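Side-chain contacts in member of DUF4221 family (Bacteroides vulgatus, PDB 3S9J), which is of unknown function but folds as a six-bladed beta-propeller: residues M166-D171 against G175-I180; A136-F139 against C144-L147; N99-S104 against N117-E122; F201-N206 against S210-G215. All coordinates share one frame; numbering follows the deposited sequence. Where two conformers were deposited one is given.

Contact 1: residues M166-D171 against G175-I180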
loop_
_atom_site.group_PDB
_atom_site.type_symbol
_atom_site.label_atom_id
_atom_site.label_comp_id
_atom_site.label_asym_id
_atom_site.label_seq_id
_atom_site.Cartn_x
_atom_site.Cartn_y
_atom_site.Cartn_z
HETATM N N MSE A 166 9.155 -13.653 -0.995
HETATM C CA MSE A 166 8.303 -12.479 -1.033
HETATM C C MSE A 166 8.107 -11.790 0.321
HETATM O O MSE A 166 7.766 -10.627 0.347
HETATM C CB MSE A 166 6.934 -12.812 -1.613
HETATM C CG MSE A 166 6.943 -12.998 -3.162
HETATM SE SE MSE A 166 5.232 -13.601 -3.822
HETATM C CE MSE A 166 4.285 -12.054 -3.403
ATOM N N PHE A 167 8.239 -12.543 1.428
ATOM C CA PHE A 167 8.018 -12.022 2.759
ATOM C C PHE A 167 9.053 -12.524 3.749
ATOM O O PHE A 167 9.644 -13.592 3.561
ATOM C CB PHE A 167 6.642 -12.463 3.261
ATOM C CG PHE A 167 5.508 -11.781 2.556
ATOM C CD1 PHE A 167 5.007 -10.571 3.032
ATOM C CD2 PHE A 167 4.949 -12.334 1.417
ATOM C CE1 PHE A 167 3.959 -9.942 2.385
ATOM C CE2 PHE A 167 3.914 -11.693 0.763
ATOM C CZ PHE A 167 3.424 -10.507 1.248
ATOM N N ALA A 168 9.260 -11.735 4.784
ATOM C CA ALA A 168 10.021 -12.124 5.957
ATOM C C ALA A 168 9.250 -11.634 7.162
ATOM O O ALA A 168 8.433 -10.727 7.037
ATOM C CB ALA A 168 11.397 -11.531 5.947
ATOM N N SER A 169 9.485 -12.263 8.318
ATOM C CA SER A 169 8.838 -11.814 9.552
ATOM C C SER A 169 9.890 -11.544 10.600
ATOM O O SER A 169 10.988 -12.073 10.522
ATOM C CB SER A 169 7.841 -12.843 10.072
ATOM O OG SER A 169 8.515 -14.004 10.573
ATOM N N GLN A 170 9.554 -10.687 11.545
ATOM C CA GLN A 170 10.400 -10.439 12.695
ATOM C C GLN A 170 9.610 -10.640 13.968
ATOM O O GLN A 170 8.501 -10.114 14.131
ATOM C CB GLN A 170 10.981 -9.013 12.637
ATOM C CG GLN A 170 11.930 -8.752 13.800
ATOM C CD GLN A 170 12.788 -7.555 13.602
ATOM O OE1 GLN A 170 12.296 -6.483 13.194
ATOM N NE2 GLN A 170 14.066 -7.698 13.892
ATOM N N ASP A 171 10.181 -11.410 14.895
ATOM C CA ASP A 171 9.533 -11.709 16.148
ATOM C C ASP A 171 9.640 -10.475 17.018
ATOM O O ASP A 171 10.732 -9.978 17.272
ATOM C CB ASP A 171 10.208 -12.925 16.784
ATOM C CG ASP A 171 9.473 -13.422 17.987
ATOM O OD1 ASP A 171 9.458 -12.707 18.990
ATOM O OD2 ASP A 171 8.844 -14.490 17.916
ATOM N N GLY A 175 13.351 -10.459 18.290
ATOM C CA GLY A 175 13.999 -9.829 17.137
ATOM C C GLY A 175 14.376 -10.765 15.998
ATOM O O GLY A 175 14.892 -10.317 14.968
ATOM N N GLU A 176 14.150 -12.075 16.168
ATOM C CA GLU A 176 14.575 -13.041 15.156
ATOM C C GLU A 176 13.816 -12.796 13.861
ATOM O O GLU A 176 12.604 -12.690 13.867
ATOM C CB GLU A 176 14.367 -14.486 15.637
ATOM C CG GLU A 176 14.776 -15.512 14.608
ATOM C CD GLU A 176 14.772 -16.933 15.138
ATOM O OE1 GLU A 176 14.707 -17.129 16.367
ATOM O OE2 GLU A 176 14.865 -17.887 14.311
ATOM N N VAL A 177 14.548 -12.745 12.762
ATOM C CA VAL A 177 13.959 -12.627 11.415
ATOM C C VAL A 177 13.903 -14.025 10.790
ATOM O O VAL A 177 14.849 -14.810 10.901
ATOM C CB VAL A 177 14.756 -11.648 10.535
ATOM C CG1 VAL A 177 14.241 -11.689 9.062
ATOM C CG2 VAL A 177 14.655 -10.200 11.100
ATOM N N LYS A 178 12.761 -14.356 10.188
ATOM C CA LYS A 178 12.565 -15.604 9.475
ATOM C C LYS A 178 12.142 -15.303 8.045
ATOM O O LYS A 178 11.356 -14.389 7.804
ATOM C CB LYS A 178 11.447 -16.440 10.095
ATOM C CG LYS A 178 11.623 -16.769 11.548
ATOM C CD LYS A 178 10.527 -17.708 12.016
ATOM C CE LYS A 178 10.187 -17.482 13.500
ATOM N NZ LYS A 178 9.055 -16.541 13.676
ATOM N N TRP A 179 12.657 -16.076 7.101
ATOM C CA TRP A 179 12.162 -16.004 5.727
ATOM C C TRP A 179 10.879 -16.827 5.680
ATOM O O TRP A 179 10.824 -17.926 6.237
ATOM C CB TRP A 179 13.122 -16.671 4.742
ATOM C CG TRP A 179 14.421 -16.006 4.467
ATOM C CD1 TRP A 179 15.667 -16.534 4.681
ATOM C CD2 TRP A 179 14.621 -14.731 3.861
ATOM N NE1 TRP A 179 16.631 -15.656 4.260
ATOM C CE2 TRP A 179 16.022 -14.546 3.740
ATOM C CE3 TRP A 179 13.756 -13.735 3.380
ATOM C CZ2 TRP A 179 16.578 -13.391 3.185
ATOM C CZ3 TRP A 179 14.308 -12.593 2.840
ATOM C CH2 TRP A 179 15.713 -12.431 2.741
ATOM N N ILE A 180 9.868 -16.325 5.006
ATOM C CA ILE A 180 8.585 -16.996 4.900
ATOM C C ILE A 180 8.575 -17.732 3.555
ATOM O O ILE A 180 8.974 -17.141 2.555
ATOM C CB ILE A 180 7.440 -15.986 4.976
ATOM C CG1 ILE A 180 7.591 -15.134 6.262
ATOM C CG2 ILE A 180 6.096 -16.710 4.957
ATOM C CD1 ILE A 180 7.712 -15.952 7.560
HETATM O O HOH W 1 10.191 -14.027 12.910
HETATM O O HOH W 2 6.998 -16.063 11.595
HETATM O O HOH W 3 8.997 -16.688 16.437
#
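The indole of Trp179 meets strand 167-171 through CE3: Phe167 O sits at the ring's edge, near its plane, 4.1 Å from Trp179 CE3, and the Ala168 methyl meets the same atom obliquely. Beyond the two segments the indole stacks on His165. The second flat group is the Gln170 amide. Its chain leaves with CG anti to the backbone N (chi1 -177°) and runs on extended, which carries NE2 to Gly175 O, 2.9 Å away. This bond is nearly straight (173° at the hydrogen) and lies in the amide plane, while NE2 also donates to Asn117 O. A leucine in place of Gln170 would probably leave both carbonyls without their shared donor and weaken the link between this turn and the end of strand 112-117. Val177 CG2 lies 3.8 Å from the same NE2.

On the other face of the hairpin, Phe167, Ser169, Lys178 and Ile180 gather. Ile180 CD1 reaches 3.7 Å from Ser169 OG. That hydroxyl binds two waters, each of which also accepts from Lys178 NZ, so the lysine reaches the serine through solvent. A third water, donating to Asp171 OD2 at 2.7 Å, ties the ammonium to the carboxylate; Asp171 OD1 is taken by the backbone amides of Arg173 and Thr174. Between the strands, Ser169 and Lys178 exchange two backbone bonds.

The pair is the outer hairpin of a four-stranded antiparallel propeller blade. Strand 144-148 flanks 165-171 on its inner side, Ser169 and Ile180 pack on its Phe146, and Phe167 meets Leu212 and Cys214 of strand 211-216.

Contact 2: residues A136-F139 against C144-L147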
loop_
_atom_site.group_PDB
_atom_site.type_symbol
_atom_site.label_atom_id
_atom_site.label_comp_id
_atom_site.label_asym_id
_atom_site.label_seq_id
_atom_site.Cartn_x
_atom_site.Cartn_y
_atom_site.Cartn_z
ATOM N N ALA A 136 0.348 -1.818 1.325
ATOM C CA ALA A 136 1.346 -2.750 1.843
ATOM C C ALA A 136 1.331 -2.641 3.384
ATOM O O ALA A 136 2.217 -2.058 3.984
ATOM C CB ALA A 136 2.695 -2.397 1.304
ATOM N N PRO A 137 0.291 -3.169 4.006
ATOM C CA PRO A 137 -0.008 -2.799 5.387
ATOM C C PRO A 137 0.825 -3.512 6.442
ATOM O O PRO A 137 0.708 -3.169 7.622
ATOM C CB PRO A 137 -1.471 -3.235 5.553
ATOM C CG PRO A 137 -1.601 -4.382 4.584
ATOM C CD PRO A 137 -0.810 -3.946 3.406
ATOM N N ALA A 138 1.603 -4.502 6.013
ATOM C CA ALA A 138 2.192 -5.521 6.889
ATOM C C ALA A 138 1.058 -6.243 7.586
ATOM O O ALA A 138 -0.123 -5.904 7.431
ATOM C CB ALA A 138 3.178 -4.930 7.876
ATOM N N PHE A 139 1.395 -7.266 8.369
ATOM C CA PHE A 139 0.418 -7.940 9.178
ATOM C C PHE A 139 1.141 -8.635 10.346
ATOM O O PHE A 139 2.383 -8.819 10.324
ATOM C CB PHE A 139 -0.464 -8.907 8.383
ATOM C CG PHE A 139 0.289 -10.031 7.679
ATOM C CD1 PHE A 139 0.821 -9.838 6.410
ATOM C CD2 PHE A 139 0.451 -11.270 8.280
ATOM C CE1 PHE A 139 1.516 -10.863 5.766
ATOM C CE2 PHE A 139 1.140 -12.316 7.626
ATOM C CZ PHE A 139 1.650 -12.101 6.363
ATOM N N CYS A 144 4.605 -11.857 15.470
ATOM C CA CYS A 144 5.626 -11.504 14.492
ATOM C C CYS A 144 5.014 -10.571 13.459
ATOM O O CYS A 144 3.867 -10.759 13.046
ATOM C CB CYS A 144 6.134 -12.743 13.761
ATOM S SG CYS A 144 6.896 -13.972 14.874
ATOM N N ILE A 145 5.813 -9.608 13.021
ATOM C CA ILE A 145 5.399 -8.691 11.955
ATOM C C ILE A 145 5.956 -9.208 10.631
ATOM O O ILE A 145 7.129 -9.531 10.543
ATOM C CB ILE A 145 5.845 -7.261 12.221
ATOM C CG1 ILE A 145 5.232 -6.348 11.130
ATOM C CG2 ILE A 145 7.365 -7.139 12.319
ATOM C CD1 ILE A 145 5.427 -4.913 11.368
ATOM N N PHE A 146 5.091 -9.266 9.621
ATOM C CA PHE A 146 5.392 -9.779 8.291
ATOM C C PHE A 146 5.419 -8.631 7.334
ATOM O O PHE A 146 4.497 -7.793 7.329
ATOM C CB PHE A 146 4.311 -10.732 7.857
ATOM C CG PHE A 146 4.346 -12.043 8.565
ATOM C CD1 PHE A 146 3.965 -12.143 9.909
ATOM C CD2 PHE A 146 4.734 -13.198 7.885
ATOM C CE1 PHE A 146 3.982 -13.369 10.548
ATOM C CE2 PHE A 146 4.753 -14.428 8.549
ATOM C CZ PHE A 146 4.378 -14.503 9.861
ATOM N N LEU A 147 6.455 -8.601 6.512
ATOM C CA LEU A 147 6.809 -7.494 5.609
ATOM C C LEU A 147 7.167 -8.041 4.221
ATOM O O LEU A 147 7.796 -9.082 4.143
ATOM C CB LEU A 147 8.098 -6.783 6.088
ATOM C CG LEU A 147 8.146 -5.864 7.321
ATOM C CD1 LEU A 147 8.996 -4.650 7.012
ATOM C CD2 LEU A 147 6.795 -5.421 7.762
#
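Phe139 lays its ring against Phe146, and the contact can be followed outward from its CB. There CG takes the position between the backbone N and the carbonyl carbon (chi1 60°), which turns the ring in over the partner strand. CG is still 4.1 Å from Phe146 CB, and CD1 and CD2 stand slightly nearer to that carbon. The far half of the ring makes the close contacts. CE2 comes to 3.4 Å from Phe146 CG, over one face of that ring but toward its rim, while CE1 stays with Phe146 CB. At the tip, CZ approaches Phe146 CB to 3.3 Å.

Phe146 CB thus points a C-H into the face of the Phe139 ring, a CH-pi contact 3.5 Å from the centroid. The two rings are almost parallel, with planes 12° apart, yet so displaced that they hardly overlap. Replacing Phe139 by alanine would probably open a gap against the Phe146 ring and leave Tyr205, which stacks on Phe139, without its aromatic partner.

The backbones complete the pairing. Phe146 N gives a firm bond to Phe139 O at 2.8 Å, whereas the return bond from Phe139 N to Phe146 O is weak. One residue earlier, the Ala138 methyl presses on Phe146 O and faces Ile145 CG1 at 4.1 Å; Ala138 N donates instead to Tyr203 OH, outside the two segments.

All the residues that touch are buried. This is the start of the innermost strand of a beta-propeller blade, an antiparallel hydrogen-bonded pair with aromatic side chains filling the space toward the next blade.

Contact 3: residues N99-S104 against N117-E122. With FMT (formic acid), chain L; FMT (formic acid), chain P.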
loop_
_atom_site.group_PDB
_atom_site.type_symbol
_atom_site.label_atom_id
_atom_site.label_comp_id
_atom_site.label_asym_id
_atom_site.label_seq_id
_atom_site.Cartn_x
_atom_site.Cartn_y
_atom_site.Cartn_z
ATOM N N ASN A 99 16.319 3.365 6.318
ATOM C CA ASN A 99 17.657 3.836 6.041
ATOM C C ASN A 99 18.652 3.414 7.103
ATOM O O ASN A 99 19.841 3.432 6.857
ATOM C CB ASN A 99 17.683 5.355 5.876
ATOM C CG ASN A 99 17.011 5.818 4.603
ATOM O OD1 ASN A 99 16.612 5.024 3.748
ATOM N ND2 ASN A 99 16.878 7.157 4.470
ATOM N N ILE A 100 18.168 3.009 8.281
ATOM C CA ILE A 100 19.017 2.546 9.352
ATOM C C ILE A 100 18.740 1.068 9.755
ATOM O O ILE A 100 19.167 0.634 10.823
ATOM C CB ILE A 100 18.959 3.480 10.611
ATOM C CG1 ILE A 100 17.535 3.575 11.184
ATOM C CG2 ILE A 100 19.536 4.893 10.299
ATOM C CD1 ILE A 100 17.505 4.136 12.599
ATOM N N SER A 101 18.045 0.334 8.892
ATOM C CA SER A 101 17.757 -1.079 9.103
ATOM C C SER A 101 17.069 -1.342 10.452
ATOM O O SER A 101 17.451 -2.262 11.181
ATOM C CB SER A 101 19.062 -1.876 8.977
ATOM O OG SER A 101 19.476 -1.878 7.598
ATOM N N ARG A 102 16.074 -0.535 10.796
ATOM C CA ARG A 102 15.464 -0.615 12.124
ATOM C C ARG A 102 13.949 -0.594 12.029
ATOM O O ARG A 102 13.377 0.202 11.278
ATOM C CB ARG A 102 15.940 0.543 13.016
ATOM C CG ARG A 102 15.406 0.536 14.442
ATOM C CD ARG A 102 15.886 1.739 15.251
ATOM N NE ARG A 102 17.326 1.691 15.445
ATOM C CZ ARG A 102 18.094 2.680 15.928
ATOM N NH1 ARG A 102 17.598 3.845 16.326
ATOM N NH2 ARG A 102 19.402 2.482 16.026
ATOM N N LEU A 103 13.318 -1.491 12.791
ATOM C CA LEU A 103 11.909 -1.417 13.109
ATOM C C LEU A 103 11.788 -0.945 14.559
ATOM O O LEU A 103 12.593 -1.329 15.401
ATOM C CB LEU A 103 11.297 -2.812 12.945
ATOM C CG LEU A 103 9.842 -3.059 13.285
ATOM C CD1 LEU A 103 8.963 -2.538 12.178
ATOM C CD2 LEU A 103 9.668 -4.549 13.447
ATOM N N SER A 104 10.789 -0.117 14.872
ATOM C CA SER A 104 10.604 0.340 16.260
ATOM C C SER A 104 9.131 0.289 16.671
ATOM O O SER A 104 8.245 0.501 15.839
ATOM C CB SER A 104 11.119 1.763 16.475
ATOM O OG SER A 104 12.486 1.933 16.138
ATOM N N ASN A 117 16.806 -4.264 15.232
ATOM C CA ASN A 117 17.592 -4.346 14.006
ATOM C C ASN A 117 16.940 -5.326 13.059
ATOM O O ASN A 117 16.583 -6.437 13.452
ATOM C CB ASN A 117 19.025 -4.772 14.339
ATOM C CG ASN A 117 19.909 -4.908 13.113
ATOM O OD1 ASN A 117 20.164 -3.922 12.422
ATOM N ND2 ASN A 117 20.378 -6.137 12.828
ATOM N N PHE A 118 16.747 -4.930 11.802
ATOM C CA PHE A 118 16.107 -5.822 10.822
ATOM C C PHE A 118 17.025 -5.898 9.607
ATOM O O PHE A 118 17.161 -4.951 8.826
ATOM C CB PHE A 118 14.684 -5.355 10.431
ATOM C CG PHE A 118 13.802 -6.417 9.742
ATOM C CD1 PHE A 118 14.246 -7.156 8.646
ATOM C CD2 PHE A 118 12.474 -6.575 10.121
ATOM C CE1 PHE A 118 13.410 -8.059 7.999
ATOM C CE2 PHE A 118 11.629 -7.477 9.485
ATOM C CZ PHE A 118 12.098 -8.229 8.415
ATOM N N GLN A 119 17.673 -7.043 9.474
ATOM C CA GLN A 119 18.540 -7.336 8.333
ATOM C C GLN A 119 18.210 -8.753 7.949
ATOM O O GLN A 119 17.461 -9.450 8.666
ATOM C CB GLN A 119 20.010 -7.238 8.747
ATOM C CG GLN A 119 20.456 -5.818 9.065
ATOM C CD GLN A 119 21.868 -5.782 9.660
ATOM O OE1 GLN A 119 22.182 -6.481 10.637
ATOM N NE2 GLN A 119 22.725 -4.959 9.069
ATOM N N THR A 120 18.777 -9.211 6.847
ATOM C CA THR A 120 18.576 -10.581 6.447
ATOM C C THR A 120 19.248 -11.457 7.511
ATOM O O THR A 120 20.109 -10.991 8.279
ATOM C CB THR A 120 19.171 -10.895 5.077
ATOM O OG1 THR A 120 20.602 -10.839 5.137
ATOM C CG2 THR A 120 18.624 -9.893 3.988
ATOM N N PRO A 121 18.862 -12.728 7.563
ATOM C CA PRO A 121 19.576 -13.643 8.495
ATOM C C PRO A 121 21.102 -13.561 8.386
ATOM O O PRO A 121 21.794 -13.507 9.415
ATOM C CB PRO A 121 19.044 -15.013 8.084
ATOM C CG PRO A 121 17.598 -14.744 7.737
ATOM C CD PRO A 121 17.637 -13.352 7.011
ATOM N N GLU A 122 21.628 -13.477 7.155
ATOM C CA GLU A 122 23.076 -13.360 6.955
ATOM C C GLU A 122 23.668 -11.977 7.242
ATOM O O GLU A 122 24.890 -11.803 7.134
ATOM C CB GLU A 122 23.464 -13.803 5.544
ATOM C CG GLU A 122 23.365 -15.278 5.342
ATOM C CD GLU A 122 24.337 -16.042 6.254
ATOM O OE1 GLU A 122 25.545 -15.720 6.250
ATOM O OE2 GLU A 122 23.871 -16.932 6.984
HETATM C C FMT L . 20.554 -13.620 3.397
HETATM O O1 FMT L . 20.180 -14.137 4.477
HETATM O O2 FMT L . 21.226 -12.570 3.289
HETATM C C FMT P . 17.515 9.410 7.306
HETATM O O1 FMT P . 18.348 8.597 6.858
HETATM O O2 FMT P . 17.787 10.272 8.164
HETATM O O HOH W 4 19.865 -1.345 12.815
HETATM O O HOH W 5 17.960 -3.699 6.529
HETATM O O HOH W 6 22.028 -2.960 7.404
#
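Ser101 and Phe118 form the tight part of this contact. Phe118 N donates to Ser101 O over 2.8 Å in a nearly linear bond (173° at the hydrogen), although the donor stands 40° above the carbonyl plane. Asn117 CA also turns a C-H toward this oxygen, and the Ser101 methylene carbon CB rests 3.6 Å from Phe118 O. Asn117 OD1 lies 3.4 Å from Ser101 O without a hydrogen bond, both being acceptors.

The solvent side is looser and built through water. Ser101 OG, anti to its own carbonyl carbon (chi1 -70°), faces two waters. One, 2.6 Å from OG, lies close to Phe118 O as well; the other accepts from Gln119 NE2 at 2.7 Å, so serine and glutamine meet chiefly through it. Direct carbon contact between them is slack, with Ser101 CB and Gln119 CG 4.2 Å apart. The Gln119 amide is steadied by Asn117 ND2, which donates to Gln119 OE1 at 2.9 Å. Farther along, Thr120 OG1 and Glu122 N hold a formate, probably from the crystallisation liquor.

Ser101 and Arg102 both face Gln97 in a G1 beta bulge, where strands 93-97 and 102-106 join. Segment 117-122 leaves the outermost strand of this blade, 112-117, and crosses to the next one, where Thr120 and Pro121 touch Trp179 of strand 177-183.

Contact 4: residues F201-N206 against S210-G215. With FMT (formic acid), chain H.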
loop_
_atom_site.group_PDB
_atom_site.type_symbol
_atom_site.label_atom_id
_atom_site.label_comp_id
_atom_site.label_asym_id
_atom_site.label_seq_id
_atom_site.Cartn_x
_atom_site.Cartn_y
_atom_site.Cartn_z
ATOM N N PHE A 201 4.458 -5.539 -6.039
ATOM C CA PHE A 201 3.133 -6.038 -5.712
ATOM C C PHE A 201 2.544 -5.314 -4.529
ATOM O O PHE A 201 3.273 -4.787 -3.691
ATOM C CB PHE A 201 3.118 -7.548 -5.441
ATOM C CG PHE A 201 3.888 -7.990 -4.213
ATOM C CD1 PHE A 201 5.240 -8.291 -4.290
ATOM C CD2 PHE A 201 3.233 -8.196 -3.009
ATOM C CE1 PHE A 201 5.938 -8.756 -3.181
ATOM C CE2 PHE A 201 3.926 -8.660 -1.888
ATOM C CZ PHE A 201 5.272 -8.920 -1.969
ATOM N N SER A 202 1.220 -5.303 -4.479
ATOM C CA SER A 202 0.457 -4.850 -3.331
ATOM C C SER A 202 -0.090 -6.077 -2.631
ATOM O O SER A 202 -0.203 -7.157 -3.221
ATOM C CB SER A 202 -0.671 -3.914 -3.814
ATOM O OG SER A 202 -1.584 -3.533 -2.777
ATOM N N TYR A 203 -0.421 -5.953 -1.355
ATOM C CA TYR A 203 -0.981 -7.103 -0.638
ATOM C C TYR A 203 -1.890 -6.578 0.461
ATOM O O TYR A 203 -1.814 -5.415 0.862
ATOM C CB TYR A 203 0.129 -8.017 -0.063
ATOM C CG TYR A 203 0.988 -7.380 1.000
ATOM C CD1 TYR A 203 2.096 -6.641 0.659
ATOM C CD2 TYR A 203 0.676 -7.515 2.342
ATOM C CE1 TYR A 203 2.893 -6.009 1.608
ATOM C CE2 TYR A 203 1.444 -6.915 3.313
ATOM C CZ TYR A 203 2.545 -6.145 2.958
ATOM O OH TYR A 203 3.317 -5.547 3.908
ATOM N N ASP A 204 -2.742 -7.450 0.946
ATOM C CA ASP A 204 -3.514 -7.170 2.129
ATOM C C ASP A 204 -3.728 -8.472 2.885
ATOM O O ASP A 204 -3.529 -9.560 2.342
ATOM C CB ASP A 204 -4.846 -6.500 1.786
ATOM C CG ASP A 204 -5.341 -5.539 2.880
ATOM O OD1 ASP A 204 -4.848 -5.598 4.040
ATOM O OD2 ASP A 204 -6.215 -4.695 2.562
ATOM N N TYR A 205 -4.113 -8.338 4.147
ATOM C CA TYR A 205 -4.280 -9.486 5.023
ATOM C C TYR A 205 -5.676 -9.459 5.634
ATOM O O TYR A 205 -6.073 -8.477 6.222
ATOM C CB TYR A 205 -3.212 -9.522 6.115
ATOM C CG TYR A 205 -3.132 -10.881 6.813
ATOM C CD1 TYR A 205 -2.460 -11.938 6.228
ATOM C CD2 TYR A 205 -3.723 -11.099 8.062
ATOM C CE1 TYR A 205 -2.381 -13.159 6.833
ATOM C CE2 TYR A 205 -3.642 -12.334 8.677
ATOM C CZ TYR A 205 -2.965 -13.353 8.062
ATOM O OH TYR A 205 -2.857 -14.581 8.674
ATOM N N ASN A 206 -6.382 -10.563 5.481
ATOM C CA ASN A 206 -7.756 -10.751 5.935
ATOM C C ASN A 206 -7.666 -11.542 7.238
ATOM O O ASN A 206 -7.369 -12.733 7.228
ATOM C CB ASN A 206 -8.492 -11.514 4.815
ATOM C CG ASN A 206 -9.851 -12.078 5.225
ATOM O OD1 ASN A 206 -10.182 -12.183 6.406
ATOM N ND2 ASN A 206 -10.635 -12.467 4.226
ATOM N N SER A 210 -7.596 -15.436 8.138
ATOM C CA SER A 210 -6.140 -15.615 8.215
ATOM C C SER A 210 -5.565 -15.855 6.819
ATOM O O SER A 210 -4.911 -16.876 6.531
ATOM C CB SER A 210 -5.795 -16.746 9.205
ATOM O OG SER A 210 -6.000 -16.261 10.516
ATOM N N ARG A 211 -5.837 -14.887 5.945
ATOM C CA ARG A 211 -5.665 -15.060 4.517
ATOM C C ARG A 211 -4.909 -13.862 3.922
ATOM O O ARG A 211 -5.309 -12.718 4.087
ATOM C CB ARG A 211 -7.051 -15.211 3.867
ATOM C CG ARG A 211 -7.087 -15.284 2.371
ATOM C CD ARG A 211 -8.482 -15.653 1.883
ATOM N NE ARG A 211 -8.755 -17.064 2.165
ATOM C CZ ARG A 211 -9.956 -17.600 2.317
ATOM N NH1 ARG A 211 -11.053 -16.862 2.209
ATOM N NH2 ARG A 211 -10.054 -18.892 2.587
ATOM N N LEU A 212 -3.832 -14.178 3.211
ATOM C CA LEU A 212 -2.973 -13.206 2.561
ATOM C C LEU A 212 -3.312 -13.203 1.087
ATOM O O LEU A 212 -3.406 -14.259 0.468
ATOM C CB LEU A 212 -1.528 -13.610 2.714
ATOM C CG LEU A 212 -0.458 -12.779 1.995
ATOM C CD1 LEU A 212 -0.440 -11.325 2.504
ATOM C CD2 LEU A 212 0.913 -13.458 2.196
ATOM N N VAL A 213 -3.453 -12.010 0.525
ATOM C CA VAL A 213 -3.756 -11.834 -0.906
ATOM C C VAL A 213 -2.715 -10.856 -1.461
ATOM O O VAL A 213 -2.506 -9.800 -0.875
ATOM C CB VAL A 213 -5.184 -11.276 -1.117
ATOM C CG1 VAL A 213 -5.505 -11.162 -2.642
ATOM C CG2 VAL A 213 -6.217 -12.149 -0.350
ATOM N N CYS A 214 -2.028 -11.241 -2.539
ATOM C CA CYS A 214 -0.997 -10.444 -3.191
ATOM C C CYS A 214 -1.357 -10.246 -4.663
ATOM O O CYS A 214 -1.739 -11.200 -5.349
ATOM C CB CYS A 214 0.356 -11.107 -3.133
ATOM S SG CYS A 214 0.906 -11.480 -1.444
ATOM N N GLY A 215 -1.220 -9.000 -5.120
ATOM C CA GLY A 215 -1.493 -8.612 -6.500
ATOM C C GLY A 215 -0.276 -7.939 -7.118
ATOM O O GLY A 215 0.005 -6.777 -6.844
HETATM C C FMT H . -3.398 -14.312 12.436
HETATM O O1 FMT H . -3.630 -14.486 11.236
HETATM O O2 FMT H . -3.421 -13.208 12.994
HETATM O O HOH W 7 -2.246 -16.940 7.436
#
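Ser210 enters beside Tyr205, with Ser210 CB 3.7 Å from Tyr205 OH. That hydroxyl donates to a formate oxygen at 2.7 Å and accepts from a water that also donates to Ser210 O; formate and water both lie at the ring's edge, in its plane. Ser210 and Arg211 together face Asn206, a G1 beta bulge. The backbone of Arg211 passes over one face of the Tyr205 ring, Arg211 O 3.6 Å from Tyr205 CD1, while Arg211 NE forms a salt bridge with Asp226. Leu212 follows, its CB 4.0 Å from Tyr205 CD1 and its own CD1 set obliquely to the Tyr203 ring. Val213 exchanges backbone bonds with Asp204, whose OD1 accepts from the adjoining Tyr205 N. At Cys214, SG anti to the carbonyl carbon (chi1 -57°) comes 3.8 Å from Tyr203 CB. The same sulfur stands obliquely to the Phe201 ring, 5.0 Å from its centroid, a sulfur-aromatic contact. Gly215 closes the pairing through two backbone bonds with Ser202.

Strands 201-206 and 211-216 form the inner hairpin of their blade. Strand 221-225 continues it outward past 211-216, and strand 266-273 of another sheet meets Asn206 and Val213.

How the contacts relate
Along the chain the contacts come in the order 3, 2, 1, 4, each closing before the next opens. Contacts 1 and 2 share one antiparallel blade, strands 139-141, 144-148, 165-171 and 177-183, their centres 10 Å apart: contact 2 lies on its inner strands and contact 1 on its outer pair. Contact 3 belongs to the preceding sheet, about 11 Å from contact 1 between centres, and contact 4 opens the following one, about 10 Å from contact 2 between centres. Contacts 3 and 4, some 23 Å apart between centres, do not touch. The blade of contacts 1 and 2 is therefore packed between its two neighbours, as successive blades are in a propeller.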